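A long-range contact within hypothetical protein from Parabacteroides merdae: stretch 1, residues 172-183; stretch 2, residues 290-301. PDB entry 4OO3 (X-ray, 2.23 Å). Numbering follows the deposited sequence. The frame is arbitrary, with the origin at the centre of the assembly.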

# COMPACT_ATOMS: atom_id res chain seq x y z
N GLU A 172 -1.00 -8.85 -26.46
CA GLU A 172 -1.54 -9.76 -25.47
C GLU A 172 -0.56 -9.78 -24.31
O GLU A 172 0.62 -9.50 -24.49
N GLN A 173 -1.05 -10.11 -23.11
CA GLN A 173 -0.18 -10.24 -21.94
C GLN A 173 0.64 -11.54 -22.05
O GLN A 173 0.08 -12.63 -22.14
N LEU A 174 1.96 -11.41 -22.03
CA LEU A 174 2.80 -12.60 -22.08
C LEU A 174 2.82 -13.28 -20.73
O LEU A 174 2.56 -12.64 -19.70
N LYS A 175 3.09 -14.58 -20.73
CA LYS A 175 3.10 -15.39 -19.50
C LYS A 175 4.48 -15.39 -18.85
O LYS A 175 4.60 -15.47 -17.63
N GLY A 176 5.53 -15.33 -19.67
CA GLY A 176 6.88 -15.38 -19.16
C GLY A 176 7.13 -16.70 -18.45
O GLY A 176 6.42 -17.69 -18.66
N SER A 177 8.14 -16.71 -17.59
CA SER A 177 8.53 -17.93 -16.88
C SER A 177 9.34 -17.56 -15.64
O SER A 177 9.84 -16.44 -15.55
N PRO A 178 9.46 -18.49 -14.68
CA PRO A 178 10.29 -18.23 -13.51
C PRO A 178 11.66 -17.63 -13.85
O PRO A 178 12.13 -16.74 -13.15
N GLU A 179 12.26 -18.11 -14.94
CA GLU A 179 13.58 -17.66 -15.37
C GLU A 179 13.52 -16.24 -15.95
O GLU A 179 14.45 -15.45 -15.76
N GLU A 180 12.44 -15.92 -16.65
CA GLU A 180 12.21 -14.55 -17.13
C GLU A 180 10.74 -14.12 -16.96
O GLU A 180 9.93 -14.28 -17.87
N PRO A 181 10.41 -13.57 -15.79
CA PRO A 181 9.04 -13.15 -15.50
C PRO A 181 8.51 -12.11 -16.47
O PRO A 181 9.28 -11.29 -16.97
N ALA A 182 7.21 -12.15 -16.73
CA ALA A 182 6.55 -11.21 -17.64
C ALA A 182 6.17 -9.92 -16.93
O ALA A 182 5.92 -8.90 -17.57
N ILE A 183 6.09 -9.97 -15.60
CA ILE A 183 5.80 -8.79 -14.80
C ILE A 183 6.85 -8.74 -13.70
O ILE A 183 7.12 -9.75 -13.05
N ILE A 290 9.42 -12.02 -4.20
CA ILE A 290 8.51 -13.13 -4.49
C ILE A 290 8.44 -13.33 -5.99
O ILE A 290 8.27 -12.36 -6.74
N VAL A 291 8.59 -14.58 -6.41
CA VAL A 291 8.23 -14.99 -7.76
C VAL A 291 7.02 -15.91 -7.64
O VAL A 291 7.03 -16.86 -6.86
N TYR A 292 5.98 -15.60 -8.40
CA TYR A 292 4.76 -16.38 -8.37
C TYR A 292 4.06 -16.33 -9.71
O TYR A 292 4.27 -15.41 -10.51
N LYS A 293 3.21 -17.33 -9.96
CA LYS A 293 2.36 -17.33 -11.13
C LYS A 293 0.96 -16.90 -10.73
O LYS A 293 0.42 -17.38 -9.73
N ILE A 294 0.41 -15.96 -11.49
CA ILE A 294 -0.96 -15.52 -11.32
C ILE A 294 -1.68 -15.75 -12.65
O ILE A 294 -1.38 -15.09 -13.65
N LYS A 295 -2.61 -16.70 -12.65
CA LYS A 295 -3.32 -17.14 -13.85
C LYS A 295 -2.35 -17.42 -14.99
O LYS A 295 -2.55 -16.96 -16.11
N GLY A 296 -1.30 -18.18 -14.68
CA GLY A 296 -0.33 -18.62 -15.69
C GLY A 296 0.79 -17.63 -15.98
O GLY A 296 1.76 -17.99 -16.64
N VAL A 297 0.66 -16.40 -15.48
CA VAL A 297 1.63 -15.33 -15.74
C VAL A 297 2.62 -15.26 -14.59
O VAL A 297 2.22 -15.09 -13.44
N THR A 298 3.91 -15.38 -14.89
CA THR A 298 4.94 -15.27 -13.87
C THR A 298 5.21 -13.80 -13.53
O THR A 298 5.57 -13.00 -14.39
N ALA A 299 5.00 -13.46 -12.26
CA ALA A 299 5.26 -12.13 -11.75
C ALA A 299 6.40 -12.19 -10.74
O ALA A 299 6.61 -13.22 -10.09
N LYS A 300 7.14 -11.10 -10.62
CA LYS A 300 8.22 -10.99 -9.64
C LYS A 300 8.09 -9.66 -8.92
O LYS A 300 8.06 -8.61 -9.56
N VAL A 301 8.00 -9.68 -7.59
CA VAL A 301 8.01 -8.45 -6.83
C VAL A 301 9.12 -8.46 -5.80
O VAL A 301 9.47 -9.51 -5.26

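The second strand of a β-hairpin, from Val297 onward, is lined along one edge by the largely irregular segment 172-183. Backbone hydrogen bonds set the register: Thr298 N donates to Lys175 O (2.8 Å), Ala182 N to Thr298 O (3.0 Å) and Lys300 N to Ile183 O (2.8 Å).

Thr298 points toward the first stretch with chi1 in m. This rotamer brings OG1 to 3.4 Å from Ser177 CA and 2.7 Å from the oxygen of a water that lies 2.9 Å from Gly176 O and 2.7 Å from Gly296 O, while CG2 lies 3.9 Å from Pro181 CB. The Pro181 ring, C-gamma exo, continues along the strand, its CG 3.9 Å from Lys300 CB; the lysine's end leads away, so its aliphatic base makes the contact.

Val297 adopts t, and its CG1 meets Ala182 CB (4.1 Å) and Ile183 CD1 (4.0 Å). Ile183, in mt, also packs its CB 4.2 Å from Ala299 CB, as both side chains lie on the same sheet face. Gln173 NE2 sits 4.0 Å from Val297 CG1 and donates to Leu174 O (2.8 Å), which fixes its amide beside the valine.

At the turn, Lys175 (chi1 m) runs its chain past Val297, with CD 4.2 Å from CG2. A second water accepts weakly from Lys175 NZ (3.4 Å) and donates to Lys295 O (2.8 Å). Lys293, extended beyond chi1 m, brings CE within 4.2 Å of Pro178 CD.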

# COMPACT_ATOMS: atom_id res chain seq x y z
CB GLU A 172 -1.68 -11.15 -26.10
CG GLU A 172 -2.56 -12.14 -25.35
CD GLU A 172 -2.50 -13.53 -25.98
OE1 GLU A 172 -2.71 -13.65 -27.21
OE2 GLU A 172 -2.25 -14.51 -25.25
CB GLN A 173 -1.00 -10.24 -20.64
CG GLN A 173 -0.21 -10.55 -19.37
CD GLN A 173 0.86 -9.51 -19.06
OE1 GLN A 173 0.55 -8.33 -18.93
NE2 GLN A 173 2.12 -9.95 -18.94
CB LEU A 174 4.21 -12.23 -22.54
CG LEU A 174 4.28 -11.59 -23.92
CD1 LEU A 174 5.73 -11.35 -24.34
CD2 LEU A 174 3.57 -12.45 -24.95
CB LYS A 175 2.72 -16.84 -19.81
CG LYS A 175 1.47 -17.02 -20.65
CD LYS A 175 0.20 -17.13 -19.84
CE LYS A 175 -0.91 -17.70 -20.71
NZ LYS A 175 -2.21 -17.04 -20.42
CB SER A 177 9.36 -18.81 -17.81
OG SER A 177 10.48 -18.08 -18.28
CB PRO A 178 10.44 -19.61 -12.89
CG PRO A 178 9.19 -20.32 -13.26
CD PRO A 178 8.87 -19.83 -14.65
CB GLU A 179 14.18 -18.63 -16.39
CG GLU A 179 14.09 -20.11 -16.01
CD GLU A 179 12.87 -20.81 -16.59
OE1 GLU A 179 12.78 -20.93 -17.84
OE2 GLU A 179 11.99 -21.25 -15.81
CB GLU A 180 12.69 -14.40 -18.57
CG GLU A 180 13.15 -12.99 -18.90
CD GLU A 180 13.78 -12.89 -20.26
OE1 GLU A 180 13.04 -12.71 -21.25
OE2 GLU A 180 15.03 -12.98 -20.34
CB PRO A 181 9.15 -12.54 -14.10
CG PRO A 181 10.32 -13.23 -13.48
CD PRO A 181 11.28 -13.45 -14.61
CB ALA A 182 5.31 -11.85 -18.26
CB ILE A 183 4.36 -8.82 -14.23
CG1 ILE A 183 3.34 -8.94 -15.37
CG2 ILE A 183 4.08 -7.56 -13.42
CD1 ILE A 183 1.90 -9.06 -14.92
CB ILE A 290 7.06 -12.85 -3.99
CG1 ILE A 290 7.07 -12.14 -2.63
CG2 ILE A 290 6.26 -14.15 -3.96
CD1 ILE A 290 5.70 -11.77 -2.10
CB VAL A 291 9.37 -15.70 -8.50
CG1 VAL A 291 8.92 -16.14 -9.89
CG2 VAL A 291 10.56 -14.77 -8.63
CB TYR A 292 3.82 -15.87 -7.27
CG TYR A 292 3.36 -14.44 -7.45
CD1 TYR A 292 4.17 -13.37 -7.07
CD2 TYR A 292 2.10 -14.14 -7.96
CE1 TYR A 292 3.75 -12.06 -7.22
CE2 TYR A 292 1.67 -12.83 -8.11
CZ TYR A 292 2.50 -11.79 -7.73
OH TYR A 292 2.09 -10.48 -7.88
CB LYS A 293 2.35 -18.71 -11.79
CG LYS A 293 3.62 -18.99 -12.56
CD LYS A 293 3.64 -20.36 -13.20
CE LYS A 293 4.77 -20.45 -14.21
NZ LYS A 293 5.15 -21.85 -14.52
CB ILE A 294 -1.05 -14.04 -10.85
CG1 ILE A 294 -2.47 -13.51 -11.05
CG2 ILE A 294 -0.06 -13.15 -11.60
CD1 ILE A 294 -2.78 -12.26 -10.25
CB LYS A 295 -4.36 -16.10 -14.28
CG LYS A 295 -5.26 -15.67 -13.14
CD LYS A 295 -6.72 -15.54 -13.54
CE LYS A 295 -6.98 -14.30 -14.36
NZ LYS A 295 -8.04 -14.56 -15.38
CB VAL A 297 0.93 -13.96 -15.88
CG1 VAL A 297 1.95 -12.86 -16.16
CG2 VAL A 297 -0.12 -14.01 -16.98
CB THR A 298 6.26 -15.94 -14.31
OG1 THR A 298 6.04 -17.33 -14.59
CG2 THR A 298 7.31 -15.81 -13.22
CB ALA A 299 4.01 -11.55 -11.11
CB LYS A 300 9.58 -11.09 -10.32
CG LYS A 300 10.78 -10.57 -9.51
CD LYS A 300 11.76 -11.67 -9.15
CE LYS A 300 13.05 -11.12 -8.55
NZ LYS A 300 13.80 -10.27 -9.51
CB VAL A 301 6.66 -8.17 -6.13
CG1 VAL A 301 5.53 -8.14 -7.16
CG2 VAL A 301 6.38 -9.19 -5.04
O HOH W 1 -3.71 -15.27 -17.96
O HOH W 2 4.48 -18.26 -16.64